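Local coordinates for nitrogenase molybdenum-iron protein beta chain (Clostridium pasteurianum, PDB 4WES) that forms, with the alpha chain, the molybdenum-iron component of nitrogenase, which reduces dinitrogen to ammonia, and shares the ligation of the [8Fe-7S] P-cluster, at the interface of chains B and A. Residues are numbered along the deposited sequence; one frame, centred on the assembly and turned at random. Chains: chain A, Nitrogenase molybdenum-iron protein beta chain; chain B, Nitrogenase molybdenum-iron protein alpha chain.

Contact 1: the interface of chains B and A. Residues chain B 103; chain A 1-3, 18, 397.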
loop_
_atom_site.group_PDB
_atom_site.type_symbol
_atom_site.label_atom_id
_atom_site.label_comp_id
_atom_site.label_asym_id
_atom_site.label_seq_id
_atom_site.Cartn_x
_atom_site.Cartn_y
_atom_site.Cartn_z
ATOM N N GLU B 103 24.410 -9.087 -1.519
ATOM C CA GLU B 103 23.087 -9.155 -0.918
ATOM C C GLU B 103 23.074 -9.992 0.352
ATOM O O GLU B 103 22.018 -10.156 0.943
ATOM C CB GLU B 103 22.066 -9.675 -1.933
ATOM C CG GLU B 103 21.928 -8.786 -3.159
ATOM C CD GLU B 103 21.480 -9.455 -4.443
ATOM O OE1 GLU B 103 20.907 -8.744 -5.301
ATOM O OE2 GLU B 103 21.738 -10.666 -4.623
ATOM N N MET A 1 18.476 -12.184 -8.637
ATOM C CA MET A 1 18.747 -11.610 -7.289
ATOM C C MET A 1 18.904 -12.781 -6.344
ATOM O O MET A 1 18.272 -13.818 -6.507
ATOM C CB MET A 1 17.592 -10.692 -6.897
ATOM C CG MET A 1 17.646 -10.128 -5.504
ATOM S SD MET A 1 16.543 -8.711 -5.279
ATOM C CE MET A 1 17.491 -7.476 -6.204
ATOM N N LEU A 2 19.787 -12.631 -5.355
ATOM C CA LEU A 2 20.105 -13.737 -4.416
ATOM C C LEU A 2 20.483 -14.979 -5.240
ATOM O O LEU A 2 20.085 -16.104 -4.957
ATOM C CB LEU A 2 18.959 -13.993 -3.441
ATOM C CG LEU A 2 18.699 -12.886 -2.435
ATOM C CD1 LEU A 2 17.344 -13.110 -1.798
ATOM C CD2 LEU A 2 19.790 -12.815 -1.411
ATOM N N ASP A 3 21.317 -14.760 -6.251
ATOM C CA ASP A 3 21.617 -15.820 -7.230
ATOM C C ASP A 3 22.407 -16.941 -6.595
ATOM O O ASP A 3 22.370 -18.069 -7.117
ATOM C CB ASP A 3 22.368 -15.260 -8.421
ATOM C CG ASP A 3 21.554 -14.317 -9.276
ATOM O OD1 ASP A 3 20.364 -14.156 -9.035
ATOM O OD2 ASP A 3 22.126 -13.778 -10.240
ATOM N N ASN A 18 22.336 -14.017 6.580
ATOM C CA ASN A 18 21.117 -13.213 6.448
ATOM C C ASN A 18 20.193 -13.419 7.656
ATOM O O ASN A 18 19.064 -13.923 7.542
ATOM C CB ASN A 18 20.408 -13.479 5.134
ATOM C CG ASN A 18 21.220 -13.069 3.927
ATOM O OD1 ASN A 18 22.337 -12.578 4.051
ATOM N ND2 ASN A 18 20.649 -13.274 2.746
ATOM N N PHE A 397 14.280 -8.651 -0.742
ATOM C CA PHE A 397 15.122 -9.324 -1.755
ATOM C C PHE A 397 14.479 -10.615 -2.196
ATOM O O PHE A 397 14.495 -10.937 -3.394
ATOM C CB PHE A 397 16.521 -9.606 -1.178
ATOM C CG PHE A 397 17.343 -8.386 -0.893
ATOM C CD1 PHE A 397 17.265 -7.739 0.339
ATOM C CD2 PHE A 397 18.257 -7.904 -1.815
ATOM C CE1 PHE A 397 18.038 -6.647 0.602
ATOM C CE2 PHE A 397 19.041 -6.819 -1.560
ATOM C CZ PHE A 397 18.936 -6.180 -0.336
HETATM O O HOH W 1 22.701 -12.142 -6.772
#
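B:Glu103 reaches the start of the beta chain where A:Leu2 has left-handed backbone torsions (phi 52°), a turn that brings the N-H of A:Leu2 to a carboxylate oxygen and points that of A:Asp3 at a water held by the same oxygen. The amide A:Leu2 N donates to B:Glu103 OE2 over 2.9 Å. It meets this oxygen from above the carboxylate, 42° out of the plane, so the bond does not follow the usual in-plane approach. OE2 has a second partner, an ordered water at 2.8 Å from B:Glu103 OE2. The same water lies 3.0 Å from A:Asp3 N, in a nearly straight bond. Two successive backbone amides are thus read by one oxygen, the first directly and the next through water.

The other branch, OE1, turns to A:Met1, whose side chain crosses that of B:Glu103 at about a right angle. A:Met1 CG lies 3.5 Å from B:Glu103 OE1. A bend at the last torsion of the methionine carries its methyl back to the same oxygen, with A:Met1 CE 3.8 Å from B:Glu103 OE1.

In B:Glu103, CG stands anti to the carbonyl carbon (chi1 -61°) and the chain is extended beyond it, which spaces the carboxylate away from its own backbone. The methylenes pack on the way: B:Glu103 CG is 3.8 Å from A:Phe397 CE2, beside the CD2-CE2 side of the ring, whose plane is turned steeply against the carboxylate, and B:Glu103 CB is 3.9 Å from A:Leu2 CD2.

Within the beta chain, the terminal amine A:Met1 N meets A:Asp3 OD1 on the syn side of the carboxylate, somewhat out of its plane, in a hydrogen bond of 2.8 Å. This tie closes the turn, and a positive amine there could also ease the nearness of the two carboxylates. The site anchors the beta-chain N-terminus to the alpha subunit and helps join the heterodimer of the tetrameric MoFe protein.

Contact 2: the interface of chains B and A. Residues chain B 77, 81, 84, 104-106; chain A 16-19.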
loop_
_atom_site.group_PDB
_atom_site.type_symbol
_atom_site.label_atom_id
_atom_site.label_comp_id
_atom_site.label_asym_id
_atom_site.label_seq_id
_atom_site.Cartn_x
_atom_site.Cartn_y
_atom_site.Cartn_z
ATOM N N ILE B 77 26.176 -11.738 16.523
ATOM C CA ILE B 77 25.504 -11.471 15.251
ATOM C C ILE B 77 25.495 -10.004 14.805
ATOM O O ILE B 77 25.416 -9.769 13.584
ATOM C CB ILE B 77 24.049 -12.018 15.277
ATOM C CG1 ILE B 77 23.491 -12.173 13.862
ATOM C CG2 ILE B 77 23.139 -11.153 16.145
ATOM C CD1 ILE B 77 24.282 -13.142 12.991
ATOM N N PHE B 81 25.160 -8.271 11.154
ATOM C CA PHE B 81 23.887 -7.642 10.787
ATOM C C PHE B 81 24.064 -6.178 10.422
ATOM O O PHE B 81 23.442 -5.700 9.467
ATOM C CB PHE B 81 22.905 -7.761 11.958
ATOM C CG PHE B 81 21.566 -7.157 11.677
ATOM C CD1 PHE B 81 20.549 -7.877 11.076
ATOM C CD2 PHE B 81 21.312 -5.841 12.019
ATOM C CE1 PHE B 81 19.306 -7.328 10.812
ATOM C CE2 PHE B 81 20.092 -5.283 11.753
ATOM C CZ PHE B 81 19.086 -6.004 11.159
ATOM N N TRP B 84 24.993 -5.319 6.786
ATOM C CA TRP B 84 24.084 -5.841 5.777
ATOM C C TRP B 84 23.429 -4.717 4.967
ATOM O O TRP B 84 22.263 -4.343 5.169
ATOM C CB TRP B 84 23.055 -6.774 6.429
ATOM C CG TRP B 84 22.310 -7.695 5.542
ATOM C CD1 TRP B 84 22.450 -7.884 4.200
ATOM C CD2 TRP B 84 21.272 -8.580 5.955
ATOM N NE1 TRP B 84 21.580 -8.848 3.740
ATOM C CE2 TRP B 84 20.820 -9.253 4.810
ATOM C CE3 TRP B 84 20.639 -8.813 7.168
ATOM C CZ2 TRP B 84 19.780 -10.174 4.858
ATOM C CZ3 TRP B 84 19.616 -9.745 7.226
ATOM C CH2 TRP B 84 19.200 -10.410 6.072
ATOM N N TYR B 104 24.224 -10.504 0.769
ATOM C CA TYR B 104 24.337 -11.444 1.862
ATOM C C TYR B 104 25.240 -10.905 2.955
ATOM O O TYR B 104 26.158 -10.152 2.674
ATOM C CB TYR B 104 24.954 -12.778 1.410
ATOM C CG TYR B 104 24.192 -13.483 0.339
ATOM C CD1 TYR B 104 23.283 -14.480 0.629
ATOM C CD2 TYR B 104 24.382 -13.182 -1.009
ATOM C CE1 TYR B 104 22.586 -15.139 -0.378
ATOM C CE2 TYR B 104 23.687 -13.840 -2.003
ATOM C CZ TYR B 104 22.807 -14.832 -1.695
ATOM O OH TYR B 104 22.130 -15.465 -2.703
ATOM N N VAL B 105 25.016 -11.344 4.198
ATOM C CA VAL B 105 26.062 -11.266 5.226
ATOM C C VAL B 105 26.261 -12.643 5.841
ATOM O O VAL B 105 25.303 -13.413 6.025
ATOM C CB VAL B 105 25.775 -10.220 6.322
ATOM C CG1 VAL B 105 25.936 -8.815 5.767
ATOM C CG2 VAL B 105 24.408 -10.406 6.977
ATOM N N PHE B 106 27.523 -12.892 6.187
ATOM C CA PHE B 106 27.973 -14.193 6.668
ATOM C C PHE B 106 28.637 -14.039 8.021
ATOM O O PHE B 106 29.440 -13.144 8.198
ATOM C CB PHE B 106 28.999 -14.754 5.688
ATOM C CG PHE B 106 28.482 -14.932 4.289
ATOM C CD1 PHE B 106 27.684 -16.014 3.976
ATOM C CD2 PHE B 106 28.772 -14.027 3.306
ATOM C CE1 PHE B 106 27.218 -16.164 2.696
ATOM C CE2 PHE B 106 28.337 -14.190 1.999
ATOM C CZ PHE B 106 27.531 -15.251 1.709
ATOM N N ARG A 16 26.104 -18.691 9.614
ATOM C CA ARG A 16 24.839 -17.958 9.683
ATOM C C ARG A 16 24.809 -16.985 8.499
ATOM O O ARG A 16 25.776 -16.281 8.260
ATOM C CB ARG A 16 24.785 -17.242 11.014
ATOM C CG ARG A 16 23.576 -16.349 11.239
ATOM C CD ARG A 16 22.252 -17.066 11.231
ATOM N NE ARG A 16 22.172 -18.030 12.330
ATOM C CZ ARG A 16 21.419 -19.114 12.326
ATOM N NH1 ARG A 16 20.720 -19.465 11.257
ATOM N NH2 ARG A 16 21.379 -19.901 13.398
ATOM N N ILE A 17 23.672 -16.952 7.801
ATOM C CA ILE A 17 23.545 -16.145 6.604
ATOM C C ILE A 17 22.252 -15.352 6.715
ATOM O O ILE A 17 21.202 -15.927 6.904
ATOM C CB ILE A 17 23.500 -17.012 5.310
ATOM C CG1 ILE A 17 24.660 -18.008 5.238
ATOM C CG2 ILE A 17 23.454 -16.103 4.096
ATOM C CD1 ILE A 17 24.531 -19.016 4.099
ATOM N N ASN A 18 22.336 -14.017 6.580
ATOM C CA ASN A 18 21.117 -13.213 6.448
ATOM C C ASN A 18 20.193 -13.419 7.656
ATOM O O ASN A 18 19.064 -13.923 7.542
ATOM C CB ASN A 18 20.408 -13.479 5.134
ATOM C CG ASN A 18 21.220 -13.069 3.927
ATOM O OD1 ASN A 18 22.337 -12.578 4.051
ATOM N ND2 ASN A 18 20.649 -13.274 2.746
ATOM N N PRO A 19 20.667 -13.054 8.849
ATOM C CA PRO A 19 19.995 -13.438 10.094
ATOM C C PRO A 19 18.618 -12.793 10.309
ATOM O O PRO A 19 18.376 -11.658 9.911
ATOM C CB PRO A 19 20.996 -13.005 11.155
ATOM C CG PRO A 19 21.664 -11.819 10.569
ATOM C CD PRO A 19 21.873 -12.244 9.121
#
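B:Trp84 offers one indole face to the loop of A:Asn18, and that face also carries B:Val105 CG2 towards its rim. A:Asn18 CA sits over the six-membered ring, 3.8 Å from its centroid, as a CH-pi contact. The amide follows on the same face: A:Asn18 CG is 3.4 Å from B:Trp84 CZ2, with the ring and amide planes 22° apart. A:Pro19 continues past the CZ3 corner, tip to tip with the indole. B:Tyr104 lies obliquely beyond the ND2 end of the amide, on the side of its plane away from the indole, with B:Tyr104 CD1 3.6 Å from A:Asn18 ND2. The indole covers one face of the amide, and the tyrosine ring edges up to its ND2 end.

The torsion of A:Asn18, CG anti to the carbonyl carbon (chi1 -64°), brings OD1 in front of the next alpha residue. B:Val105 N donates to A:Asn18 OD1 at 3.0 Å, approaching head-on with a C=O...N angle of 177°. This bond and the indole contact together limit the rotation of the amide. In return A:Asn18 N donates to B:Val105 O at 3.1 Å. Side chain and backbone of one asparagine thus answer both backbone polar groups of one valine.

Apolar groups flank this pair of bonds. B:Val105 CG2 packs 3.8 Å from A:Pro19 CD, the two side chains crossing nearly at right angles. Further along, B:Ile77 CD1 lies 3.7 Å from A:Arg16 CG and its chain also leans on the proline ring. A:Ile17 splits its branches: CG1 meets B:Phe106 CD1 at 3.8 Å, while CG2 turns to the B:Tyr104 ring.

B:Phe106 and A:Ile17 form an antiparallel bridge, pairing the short strands 106-107 of alpha and 16-17 of beta. The beta segment runs on towards P-cluster ligand A:Cys23, and helix 77-81 of alpha carries another, B:Cys79, placing this seam close in sequence to the shared cluster site.

Contact 1 and contact 2 lie about 11 Å apart, measured between the centres of their C-alpha atoms, and share A:Asn18. On the alpha side they are consecutive in sequence: contact 1 uses residue 103, contact 2 residues 104-106, along with the region of helix 77-81. On the beta side, contact 1 takes the chain start and helix 396-402, while contact 2 takes strand 16-17 and the residues after it. One alpha segment therefore engages parts of beta that are distant in sequence, which should help fix the N-terminal arm of beta against alpha within each half of the alpha2-beta2 tetramer.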